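Local coordinates for HTH-type transcriptional activator AmpR (Pseudomonas aeruginosa PAO1, PDB 5MMH), which activates transcription of the beta-lactamase gene ampC by binding its promoter, and recognises cell-wall-derived muropeptides through the effector domain described here, at residues D12-A18 with I41-T47; W26-R30 with M206-E210; G20-V24 with D137-A141; G67-G72 with W183-Q188. The contacts are given in a common frame with arbitrary orientation. Numbering follows the deposited sequence.

Interaction 1. Residues D12-A18 with I41-T47; sequences DVLTVGA and IDLRLST
Two neighbouring parallel strands, 13-18 and 42-47, pair in the mixed sheet of the LysR effector domain, joined by helix 20-37. Both segments are extended, and Asp12 follows a cis peptide bond. The strand axes approach to 4.6 Å and cross at -20°, in strict register from Val13-Asp42 to Ala18-Thr47. Six backbone hydrogen bonds zigzag between them: Asp42 N-Asp12 O, Leu14 N-Asp42 O, Val16 N-Arg44 O, Ser46 N-Val16 O and Ala18 N-Ser46 O, each 3.0 Å, and Arg44 N-Leu14 O, 2.7 Å. On one face, covered by helices 20-37 and 194-215, Leu14 CD2 lies 3.8 Å from Leu43 CD1 (both residues chi1 t, chi2 p), and Val16 CG2 3.9 Å from Leu43 CD1. On the other, Val13 CG2 sits over the Arg44 guanidinium, 3.0 Å from Arg44 NH1, while Asp42 forms a salt bridge to Arg132 of the second subunit. Leu45 and Ser46 pair with a strand of that subunit, extending the sheet across the dimer. The whole is a classic beta-alpha-beta unit of the periplasmic-binding-protein-like fold.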
loop_
_atom_site.group_PDB
_atom_site.type_symbol
_atom_site.label_atom_id
_atom_site.label_comp_id
_atom_site.label_asym_id
_atom_site.label_seq_id
_atom_site.Cartn_x
_atom_site.Cartn_y
_atom_site.Cartn_z
ATOM N N ASP A 12 20.004 -19.944 -10.653
ATOM C CA ASP A 12 19.174 -20.560 -9.615
ATOM C C ASP A 12 18.026 -19.611 -9.298
ATOM O O ASP A 12 18.177 -18.392 -9.403
ATOM C CB ASP A 12 19.978 -20.855 -8.348
ATOM C CG ASP A 12 20.923 -22.028 -8.509
ATOM O OD1 ASP A 12 20.648 -22.906 -9.359
ATOM O OD2 ASP A 12 21.945 -22.064 -7.785
ATOM N N VAL A 13 16.887 -20.149 -8.916
ATOM C CA VAL A 13 15.718 -19.315 -8.687
ATOM C C VAL A 13 15.617 -18.991 -7.205
ATOM O O VAL A 13 15.855 -19.849 -6.344
ATOM C CB VAL A 13 14.435 -19.991 -9.221
ATOM C CG1 VAL A 13 13.878 -21.025 -8.240
ATOM C CG2 VAL A 13 13.404 -18.944 -9.545
ATOM N N LEU A 14 15.288 -17.732 -6.909
ATOM C CA LEU A 14 15.079 -17.279 -5.539
ATOM C C LEU A 14 13.835 -16.406 -5.483
ATOM O O LEU A 14 13.750 -15.407 -6.199
ATOM C CB LEU A 14 16.295 -16.503 -5.052
ATOM C CG LEU A 14 16.129 -15.783 -3.722
ATOM C CD1 LEU A 14 15.879 -16.761 -2.602
ATOM C CD2 LEU A 14 17.353 -14.927 -3.436
ATOM N N THR A 15 12.883 -16.756 -4.625
ATOM C CA THR A 15 11.642 -16.006 -4.508
ATOM C C THR A 15 11.533 -15.398 -3.113
ATOM O O THR A 15 11.487 -16.120 -2.111
ATOM C CB THR A 15 10.438 -16.897 -4.832
ATOM O OG1 THR A 15 10.376 -17.969 -3.888
ATOM C CG2 THR A 15 10.607 -17.509 -6.205
ATOM N N VAL A 16 11.508 -14.068 -3.050
ATOM C CA VAL A 16 11.409 -13.346 -1.786
ATOM C C VAL A 16 10.165 -12.465 -1.825
ATOM O O VAL A 16 9.913 -11.790 -2.825
ATOM C CB VAL A 16 12.661 -12.501 -1.504
ATOM C CG1 VAL A 16 12.483 -11.721 -0.210
ATOM C CG2 VAL A 16 13.919 -13.397 -1.409
ATOM N N GLY A 17 9.395 -12.498 -0.741
ATOM C CA GLY A 17 8.291 -11.573 -0.509
ATOM C C GLY A 17 8.614 -10.665 0.666
ATOM O O GLY A 17 9.178 -11.107 1.672
ATOM N N ALA A 18 8.275 -9.388 0.523
ATOM C CA ALA A 18 8.576 -8.362 1.510
ATOM C C ALA A 18 7.347 -7.478 1.685
ATOM O O ALA A 18 6.607 -7.257 0.730
ATOM C CB ALA A 18 9.776 -7.520 1.045
ATOM N N ILE A 41 21.862 -15.192 -9.704
ATOM C CA ILE A 41 20.632 -15.469 -8.982
ATOM C C ILE A 41 19.500 -14.743 -9.688
ATOM O O ILE A 41 19.569 -13.531 -9.933
ATOM C CB ILE A 41 20.730 -15.030 -7.517
ATOM C CG1 ILE A 41 21.801 -15.838 -6.769
ATOM C CG2 ILE A 41 19.335 -15.148 -6.862
ATOM C CD1 ILE A 41 21.932 -15.475 -5.315
ATOM N N ASP A 42 18.461 -15.482 -10.015
ATOM C CA ASP A 42 17.295 -14.898 -10.656
ATOM C C ASP A 42 16.264 -14.685 -9.546
ATOM O O ASP A 42 15.655 -15.629 -9.035
ATOM C CB ASP A 42 16.800 -15.814 -11.770
ATOM C CG ASP A 42 15.471 -15.405 -12.333
ATOM O OD1 ASP A 42 14.756 -16.274 -12.875
ATOM O OD2 ASP A 42 15.108 -14.212 -12.223
ATOM N N LEU A 43 16.133 -13.427 -9.124
ATOM C CA LEU A 43 15.306 -13.056 -7.982
ATOM C C LEU A 43 13.878 -12.768 -8.431
ATOM O O LEU A 43 13.665 -12.028 -9.393
ATOM C CB LEU A 43 15.884 -11.822 -7.281
ATOM C CG LEU A 43 15.209 -11.224 -6.070
ATOM C CD1 LEU A 43 15.240 -12.204 -4.934
ATOM C CD2 LEU A 43 15.955 -9.974 -5.722
ATOM N N ARG A 44 12.909 -13.378 -7.755
ATOM C CA ARG A 44 11.500 -13.058 -7.949
ATOM C C ARG A 44 10.999 -12.354 -6.691
ATOM O O ARG A 44 10.659 -12.993 -5.691
ATOM C CB ARG A 44 10.687 -14.310 -8.267
ATOM C CG ARG A 44 10.601 -14.643 -9.761
ATOM C CD ARG A 44 11.851 -15.321 -10.186
ATOM N NE ARG A 44 11.685 -16.032 -11.449
ATOM C CZ ARG A 44 11.179 -17.254 -11.520
ATOM N NH1 ARG A 44 10.732 -17.811 -10.394
ATOM N NH2 ARG A 44 11.085 -17.880 -12.669
ATOM N N LEU A 45 10.917 -11.037 -6.772
ATOM C CA LEU A 45 10.445 -10.221 -5.673
ATOM C C LEU A 45 8.952 -9.970 -5.820
ATOM O O LEU A 45 8.482 -9.642 -6.913
ATOM C CB LEU A 45 11.213 -8.899 -5.657
ATOM C CG LEU A 45 10.983 -7.976 -4.463
ATOM C CD1 LEU A 45 11.292 -8.727 -3.171
ATOM C CD2 LEU A 45 11.885 -6.776 -4.648
ATOM N N SER A 46 8.209 -10.144 -4.727
ATOM C CA SER A 46 6.818 -9.724 -4.651
ATOM C C SER A 46 6.578 -8.987 -3.337
ATOM O O SER A 46 7.301 -9.197 -2.352
ATOM C CB SER A 46 5.863 -10.938 -4.782
ATOM O OG SER A 46 6.061 -11.874 -3.743
ATOM N N THR A 47 5.565 -8.117 -3.310
ATOM C CA THR A 47 5.248 -7.423 -2.072
ATOM C C THR A 47 3.970 -7.994 -1.477
ATOM O O THR A 47 3.166 -8.624 -2.163
ATOM C CB THR A 47 5.101 -5.900 -2.247
ATOM O OG1 THR A 47 3.931 -5.571 -3.037
ATOM C CG2 THR A 47 6.365 -5.307 -2.866
#

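Interaction 2. Residues W26-R30 with M206-E210; sequences WLLPR and MAAVE
The indole of Trp26 reaches from helix 20-37 to helix 194-215 with chi1 t and chi2 near 90°. Both segments are helical, 26-30 being kinked at Pro29, whose N has no bond to the turn before. Their axes stay 12.3 Å apart at 117°. Trp26 presents its ring edge: CH2 packs 3.7 Å from Met206 CB, and NE1 gives a weak hydrogen bond to Glu210 OE2 at 3.2 Å. Arg30 (chi1 m) is extended through chi2 and chi3, both t, and chi4 of 74° places NH1 2.8 Å from Trp26 O, to which it donates; Arg30 CD touches Met206 CE at 3.4 Å. Met206 is m throughout. Arg30 NH2 and Glu210 OE2 form only a long salt bridge, 3.7 Å, without a directed N-H. One water links Arg30 NE (3.0 Å) to Met206 O (2.9 Å), another Arg30 NH2 (3.0 Å) weakly to Glu210 OE2 (3.4 Å). Glu210, chi1 t and chi2 p, turns OE1 to Arg214. Long side chains and two waters thus bridge the first and last long helices of the LysR effector domain, beside Phe79.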
loop_
_atom_site.group_PDB
_atom_site.type_symbol
_atom_site.label_atom_id
_atom_site.label_comp_id
_atom_site.label_asym_id
_atom_site.label_seq_id
_atom_site.Cartn_x
_atom_site.Cartn_y
_atom_site.Cartn_z
ATOM N N TRP A 26 13.024 0.847 1.270
ATOM C CA TRP A 26 14.349 0.376 1.708
ATOM C C TRP A 26 15.004 -0.663 0.802
ATOM O O TRP A 26 16.165 -0.514 0.419
ATOM C CB TRP A 26 14.261 -0.201 3.128
ATOM C CG TRP A 26 15.601 -0.371 3.820
ATOM C CD1 TRP A 26 16.245 0.554 4.597
ATOM C CD2 TRP A 26 16.453 -1.530 3.791
ATOM N NE1 TRP A 26 17.442 0.047 5.056
ATOM C CE2 TRP A 26 17.594 -1.229 4.578
ATOM C CE3 TRP A 26 16.372 -2.781 3.169
ATOM C CZ2 TRP A 26 18.634 -2.134 4.758
ATOM C CZ3 TRP A 26 17.386 -3.685 3.361
ATOM C CH2 TRP A 26 18.514 -3.364 4.159
ATOM N N LEU A 27 14.291 -1.730 0.456
ATOM C CA LEU A 27 14.940 -2.808 -0.281
ATOM C C LEU A 27 15.297 -2.386 -1.701
ATOM O O LEU A 27 16.413 -2.654 -2.174
ATOM C CB LEU A 27 14.038 -4.037 -0.308
ATOM C CG LEU A 27 14.651 -5.287 -0.914
ATOM C CD1 LEU A 27 15.871 -5.760 -0.083
ATOM C CD2 LEU A 27 13.605 -6.381 -1.014
ATOM N N LEU A 28 14.364 -1.742 -2.402
ATOM C CA LEU A 28 14.528 -1.474 -3.828
ATOM C C LEU A 28 15.659 -0.486 -4.087
ATOM O O LEU A 28 16.369 -0.651 -5.088
ATOM C CB LEU A 28 13.224 -0.960 -4.456
ATOM C CG LEU A 28 12.094 -1.954 -4.758
ATOM C CD1 LEU A 28 10.948 -1.243 -5.461
ATOM C CD2 LEU A 28 12.535 -3.140 -5.592
ATOM N N PRO A 29 15.847 0.553 -3.255
ATOM C CA PRO A 29 17.057 1.392 -3.390
ATOM C C PRO A 29 18.371 0.631 -3.289
ATOM O O PRO A 29 19.387 1.129 -3.786
ATOM C CB PRO A 29 16.929 2.395 -2.233
ATOM C CG PRO A 29 15.455 2.524 -2.016
ATOM C CD PRO A 29 14.871 1.162 -2.319
ATOM N N ARG A 30 18.395 -0.542 -2.654
ATOM C CA ARG A 30 19.633 -1.294 -2.476
ATOM C C ARG A 30 19.732 -2.515 -3.373
ATOM O O ARG A 30 20.811 -3.106 -3.454
ATOM C CB ARG A 30 19.786 -1.728 -1.014
ATOM C CG ARG A 30 19.879 -0.549 -0.060
ATOM C CD ARG A 30 19.638 -0.944 1.390
ATOM N NE ARG A 30 19.886 0.200 2.278
ATOM C CZ ARG A 30 19.060 1.245 2.387
ATOM N NH1 ARG A 30 17.927 1.295 1.673
ATOM N NH2 ARG A 30 19.360 2.239 3.207
ATOM N N MET A 206 23.669 -5.411 4.600
ATOM C CA MET A 206 22.927 -4.167 4.419
ATOM C C MET A 206 22.143 -3.799 5.675
ATOM O O MET A 206 22.034 -2.625 6.024
ATOM C CB MET A 206 21.970 -4.278 3.225
ATOM C CG MET A 206 22.628 -4.479 1.859
ATOM S SD MET A 206 23.859 -3.252 1.338
ATOM C CE MET A 206 22.920 -1.765 1.167
ATOM N N ALA A 207 21.574 -4.783 6.365
ATOM C CA ALA A 207 20.824 -4.455 7.568
ATOM C C ALA A 207 21.746 -3.903 8.651
ATOM O O ALA A 207 21.373 -2.963 9.364
ATOM C CB ALA A 207 20.064 -5.684 8.063
ATOM N N ALA A 208 22.965 -4.452 8.771
ATOM C CA ALA A 208 23.887 -3.985 9.800
ATOM C C ALA A 208 24.263 -2.529 9.579
ATOM O O ALA A 208 24.395 -1.768 10.537
ATOM C CB ALA A 208 25.139 -4.865 9.837
ATOM N N VAL A 209 24.431 -2.116 8.318
ATOM C CA VAL A 209 24.705 -0.708 8.029
ATOM C C VAL A 209 23.524 0.161 8.439
ATOM O O VAL A 209 23.696 1.317 8.842
ATOM C CB VAL A 209 25.047 -0.538 6.530
ATOM C CG1 VAL A 209 25.081 0.953 6.139
ATOM C CG2 VAL A 209 26.372 -1.243 6.199
ATOM N N GLU A 210 22.303 -0.369 8.354
ATOM C CA GLU A 210 21.154 0.454 8.705
ATOM C C GLU A 210 21.055 0.593 10.223
ATOM O O GLU A 210 20.898 1.701 10.747
ATOM C CB GLU A 210 19.872 -0.139 8.087
ATOM C CG GLU A 210 18.542 0.539 8.491
ATOM C CD GLU A 210 18.286 1.930 7.848
ATOM O OE1 GLU A 210 17.421 2.668 8.371
ATOM O OE2 GLU A 210 18.927 2.293 6.836
HETATM O O HOH W 1 22.162 -0.443 4.074
HETATM O O HOH W 2 21.781 1.830 4.995
#

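Interaction 3. Residues G20-V24 with D137-A141; sequences GTFTV and DTSLA
Thr21, buried in the first turn of helix 20-37 with chi1 m, lies against the start of helix 139-147: its OG1 is 3.5 Å from Ser139 CB and 3.7 Å from Leu140 CG. The closest CA pair is Thr21-Leu140, 5.8 Å apart. One helix follows strand 13-19 of the mixed sheet, the other strand 133-136 of the two-stranded sheet, so the contact spans the two lobes of a periplasmic-binding-protein-like domain; LysR relatives bind effectors between these lobes, and a similar role here is probable. Thr138 (phi/psi -142/139, chi1 t) is the N-cap of the second helix; its OG1 accepts from Leu140 N at 3.2 Å. Leu140 (chi1 m, chi2 t) points toward the first helix: Leu140 CD2 meets Val24 CG2 (chi1 m) at 3.7 Å, and Leu140 CD1 comes within 3.9 Å of Gly20 C. Leu140 also packs on Ala141 of the second subunit. No direct hydrogen bond crosses the contact. One water bonds Thr21 OG1 and accepts from Ser139 N, both at 2.9 Å; another accepts from Thr21 N at 3.0 Å and bonds Thr138 OG1 at 2.5 Å. Each helix start thus gives one backbone N-H to its own water: the polar links pass through solvent, while Leu140 and Val24 supply direct apolar contact.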
loop_
_atom_site.group_PDB
_atom_site.type_symbol
_atom_site.label_atom_id
_atom_site.label_comp_id
_atom_site.label_asym_id
_atom_site.label_seq_id
_atom_site.Cartn_x
_atom_site.Cartn_y
_atom_site.Cartn_z
ATOM N N GLY A 20 5.214 -4.232 1.631
ATOM C CA GLY A 20 5.353 -3.203 0.613
ATOM C C GLY A 20 6.123 -1.993 1.092
ATOM O O GLY A 20 6.999 -1.481 0.388
ATOM N N THR A 21 5.840 -1.549 2.311
ATOM C CA THR A 21 6.532 -0.393 2.880
ATOM C C THR A 21 8.040 -0.610 2.926
ATOM O O THR A 21 8.817 0.302 2.609
ATOM C CB THR A 21 5.987 -0.109 4.283
ATOM O OG1 THR A 21 4.586 0.191 4.180
ATOM C CG2 THR A 21 6.733 1.070 4.966
ATOM N N PHE A 22 8.469 -1.813 3.312
ATOM C CA PHE A 22 9.895 -2.142 3.327
ATOM C C PHE A 22 10.468 -2.230 1.914
ATOM O O PHE A 22 11.629 -1.874 1.679
ATOM C CB PHE A 22 10.087 -3.464 4.069
ATOM C CG PHE A 22 11.514 -3.904 4.229
ATOM C CD1 PHE A 22 12.137 -4.667 3.253
ATOM C CD2 PHE A 22 12.199 -3.642 5.405
ATOM C CE1 PHE A 22 13.450 -5.125 3.435
ATOM C CE2 PHE A 22 13.502 -4.084 5.577
ATOM C CZ PHE A 22 14.120 -4.817 4.594
ATOM N N THR A 23 9.687 -2.727 0.958
ATOM C CA THR A 23 10.222 -2.904 -0.392
ATOM C C THR A 23 10.530 -1.565 -1.052
ATOM O O THR A 23 11.620 -1.371 -1.605
ATOM C CB THR A 23 9.247 -3.711 -1.243
ATOM O OG1 THR A 23 9.023 -4.971 -0.620
ATOM C CG2 THR A 23 9.808 -3.949 -2.642
ATOM N N VAL A 24 9.586 -0.625 -1.009
ATOM C CA VAL A 24 9.791 0.621 -1.744
ATOM C C VAL A 24 10.568 1.626 -0.908
ATOM O O VAL A 24 11.342 2.402 -1.460
ATOM C CB VAL A 24 8.471 1.236 -2.261
ATOM C CG1 VAL A 24 7.763 0.268 -3.171
ATOM C CG2 VAL A 24 7.563 1.621 -1.138
ATOM N N ASP A 137 -4.098 -1.002 6.130
ATOM C CA ASP A 137 -3.410 -2.274 5.989
ATOM C C ASP A 137 -1.927 -2.072 5.731
ATOM O O ASP A 137 -1.133 -2.959 6.037
ATOM C CB ASP A 137 -4.042 -3.118 4.866
ATOM C CG ASP A 137 -3.679 -2.625 3.418
ATOM O OD1 ASP A 137 -3.837 -1.409 3.094
ATOM O OD2 ASP A 137 -3.298 -3.488 2.565
ATOM N N THR A 138 -1.541 -0.919 5.195
ATOM C CA THR A 138 -0.167 -0.644 4.798
ATOM C C THR A 138 0.150 0.804 5.133
ATOM O O THR A 138 -0.687 1.695 4.934
ATOM C CB THR A 138 0.067 -0.920 3.276
ATOM O OG1 THR A 138 1.347 -0.430 2.862
ATOM C CG2 THR A 138 -0.943 -0.250 2.442
ATOM N N SER A 139 1.365 1.026 5.641
ATOM C CA SER A 139 1.816 2.374 5.955
ATOM C C SER A 139 1.891 3.236 4.711
ATOM O O SER A 139 1.729 4.460 4.795
ATOM C CB SER A 139 3.192 2.328 6.633
ATOM O OG SER A 139 3.113 1.684 7.891
ATOM N N LEU A 140 2.154 2.630 3.553
ATOM C CA LEU A 140 2.124 3.400 2.311
ATOM C C LEU A 140 0.775 4.077 2.129
ATOM O O LEU A 140 0.709 5.264 1.791
ATOM C CB LEU A 140 2.420 2.498 1.123
ATOM C CG LEU A 140 3.866 2.018 1.021
ATOM C CD1 LEU A 140 3.950 1.052 -0.142
ATOM C CD2 LEU A 140 4.845 3.183 0.857
ATOM N N ALA A 141 -0.317 3.340 2.352
ATOM C CA ALA A 141 -1.631 3.956 2.213
ATOM C C ALA A 141 -1.844 4.999 3.298
ATOM O O ALA A 141 -2.430 6.056 3.038
ATOM C CB ALA A 141 -2.730 2.890 2.265
HETATM O O HOH W 3 3.148 -1.181 6.277
HETATM O O HOH W 4 3.053 -2.243 3.219
#

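Interaction 4. Residues G67-G72 with W183-Q188; sequences GGAWHG and WLTRLQ
Gly67 opens the loop between strands 61-66 and 73-86, its O 3.3 Å from Trp183 CZ2 of strand 181-187; the two segments run roughly the same way, 18° apart end to end. Just before it, Gly66 O accepts a hydrogen bond from Trp183 NE1. Gly68 lays its CA over the indole face in a CH-pi contact, 3.4 Å from the centroid of the six-membered ring of Trp183. Its positive phi (75°) favours glycine, and an ideal CB would clash, 2.4 Å from Trp183 CZ2. Trp70 (chi1 m, chi2 -76°) turns the edge of its six-membered ring to the face of the five-membered ring of Trp183 (chi1 m, chi2 79°): a T-shaped stack, centroids 5.2 Å apart, planes at 84°. Trp70 CZ3 also touches Thr185 CG2 at 3.7 Å. Gly72 O, again after positive phi, accepts from Gln188 N at 2.8 Å, nearly straight at 175°. Strands 61-66 and 73-86 flank 181-187, both antiparallel to it, so the loop crosses over this central strand and covers Trp183 at the surface of the mixed sheet.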
loop_
_atom_site.group_PDB
_atom_site.type_symbol
_atom_site.label_atom_id
_atom_site.label_comp_id
_atom_site.label_asym_id
_atom_site.label_seq_id
_atom_site.Cartn_x
_atom_site.Cartn_y
_atom_site.Cartn_z
ATOM N N GLY A 67 7.232 -8.983 15.973
ATOM C CA GLY A 67 8.002 -9.451 17.106
ATOM C C GLY A 67 8.896 -10.630 16.837
ATOM O O GLY A 67 9.644 -11.054 17.728
ATOM N N GLY A 68 8.855 -11.180 15.628
ATOM C CA GLY A 68 9.740 -12.285 15.305
ATOM C C GLY A 68 9.377 -13.634 15.891
ATOM O O GLY A 68 10.235 -14.523 15.940
ATOM N N ALA A 69 8.131 -13.832 16.326
ATOM C CA ALA A 69 7.688 -15.113 16.874
ATOM C C ALA A 69 6.447 -15.579 16.111
ATOM O O ALA A 69 5.338 -15.597 16.641
ATOM C CB ALA A 69 7.422 -15.010 18.372
ATOM N N TRP A 70 6.648 -15.963 14.858
ATOM C CA TRP A 70 5.595 -16.503 14.012
ATOM C C TRP A 70 5.681 -18.030 14.008
ATOM O O TRP A 70 6.760 -18.600 13.794
ATOM C CB TRP A 70 5.712 -15.934 12.594
ATOM C CG TRP A 70 5.476 -14.442 12.552
ATOM C CD1 TRP A 70 4.269 -13.808 12.636
ATOM C CD2 TRP A 70 6.463 -13.404 12.430
ATOM N NE1 TRP A 70 4.437 -12.449 12.577
ATOM C CE2 TRP A 70 5.771 -12.170 12.438
ATOM C CE3 TRP A 70 7.856 -13.397 12.298
ATOM C CZ2 TRP A 70 6.427 -10.941 12.334
ATOM C CZ3 TRP A 70 8.511 -12.176 12.188
ATOM C CH2 TRP A 70 7.798 -10.964 12.222
ATOM N N HIS A 71 4.546 -18.686 14.250
ATOM C CA HIS A 71 4.505 -20.140 14.372
ATOM C C HIS A 71 5.027 -20.810 13.113
ATOM O O HIS A 71 4.690 -20.416 11.990
ATOM C CB HIS A 71 3.069 -20.598 14.640
ATOM C CG HIS A 71 2.428 -19.904 15.802
ATOM N ND1 HIS A 71 1.935 -18.616 15.719
ATOM C CD2 HIS A 71 2.203 -20.311 17.074
ATOM C CE1 HIS A 71 1.437 -18.261 16.890
ATOM N NE2 HIS A 71 1.583 -19.271 17.728
ATOM N N GLY A 72 5.843 -21.842 13.305
ATOM C CA GLY A 72 6.365 -22.596 12.182
ATOM C C GLY A 72 7.450 -21.887 11.417
ATOM O O GLY A 72 7.890 -22.380 10.368
ATOM N N TRP A 183 12.086 -8.456 10.016
ATOM C CA TRP A 183 12.639 -9.795 10.175
ATOM C C TRP A 183 12.742 -10.482 8.823
ATOM O O TRP A 183 11.838 -10.360 7.991
ATOM C CB TRP A 183 11.753 -10.658 11.093
ATOM C CG TRP A 183 11.572 -10.092 12.470
ATOM C CD1 TRP A 183 10.719 -9.084 12.843
ATOM C CD2 TRP A 183 12.261 -10.496 13.657
ATOM N NE1 TRP A 183 10.836 -8.841 14.195
ATOM C CE2 TRP A 183 11.786 -9.686 14.716
ATOM C CE3 TRP A 183 13.240 -11.460 13.931
ATOM C CZ2 TRP A 183 12.248 -9.826 16.030
ATOM C CZ3 TRP A 183 13.697 -11.587 15.225
ATOM C CH2 TRP A 183 13.206 -10.769 16.261
ATOM N N LEU A 184 13.816 -11.236 8.608
ATOM C CA LEU A 184 13.860 -12.179 7.498
ATOM C C LEU A 184 13.370 -13.536 8.009
ATOM O O LEU A 184 14.011 -14.149 8.867
ATOM C CB LEU A 184 15.267 -12.272 6.921
ATOM C CG LEU A 184 15.432 -13.311 5.820
ATOM C CD1 LEU A 184 14.740 -12.856 4.514
ATOM C CD2 LEU A 184 16.896 -13.549 5.593
ATOM N N THR A 185 12.225 -13.996 7.507
ATOM C CA THR A 185 11.606 -15.216 8.000
ATOM C C THR A 185 11.596 -16.281 6.914
ATOM O O THR A 185 11.707 -15.990 5.720
ATOM C CB THR A 185 10.171 -14.968 8.497
ATOM O OG1 THR A 185 9.245 -15.003 7.398
ATOM C CG2 THR A 185 10.071 -13.630 9.193
ATOM N N ARG A 186 11.463 -17.530 7.356
ATOM C CA ARG A 186 11.453 -18.694 6.485
ATOM C C ARG A 186 10.683 -19.796 7.205
ATOM O O ARG A 186 10.590 -19.795 8.435
ATOM C CB ARG A 186 12.889 -19.124 6.136
ATOM C CG ARG A 186 13.120 -20.605 6.049
ATOM C CD ARG A 186 14.582 -20.943 5.791
ATOM N NE ARG A 186 15.317 -21.039 7.039
ATOM C CZ ARG A 186 15.344 -22.121 7.805
ATOM N NH1 ARG A 186 14.670 -23.202 7.446
ATOM N NH2 ARG A 186 16.036 -22.115 8.933
ATOM N N LEU A 187 10.093 -20.712 6.437
ATOM C CA LEU A 187 9.392 -21.842 7.038
ATOM C C LEU A 187 10.390 -22.829 7.633
ATOM O O LEU A 187 11.393 -23.156 7.000
ATOM C CB LEU A 187 8.513 -22.539 5.994
ATOM C CG LEU A 187 7.122 -21.932 5.782
ATOM C CD1 LEU A 187 6.310 -22.758 4.781
ATOM C CD2 LEU A 187 6.402 -21.835 7.105
ATOM N N GLN A 188 10.101 -23.308 8.854
ATOM C CA GLN A 188 10.922 -24.350 9.484
ATOM C C GLN A 188 10.988 -25.610 8.627
ATOM O O GLN A 188 11.994 -26.331 8.661
ATOM C CB GLN A 188 10.372 -24.709 10.875
ATOM C CG GLN A 188 11.082 -24.061 12.071
ATOM C CD GLN A 188 10.124 -23.636 13.200
ATOM O OE1 GLN A 188 8.933 -23.959 13.193
ATOM N NE2 GLN A 188 10.654 -22.892 14.161
#

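All four contacts lie in the LysR effector domain, and helix 20-37 ties three of them together. Interaction 1 pairs the strands before and after this helix, interaction 3 joins its first turn to the other lobe, and interaction 2 uses its next turns; their centres are 15 to 18 Å apart and all three touch one another. Thr23 packs on Ala18 and Thr47, and Leu45 on Leu27 and Leu28. Along the chain their segments alternate. Interaction 4 opens after interaction 1 closes and shares its mixed sheet, centres about 18 Å apart; its strand 181-187 leads on to helix 194-215 of interaction 2 (centres about 20 Å, nearest atoms about 8 Å). Interactions 1, 2 and 3 also reach the second subunit of the homodimer.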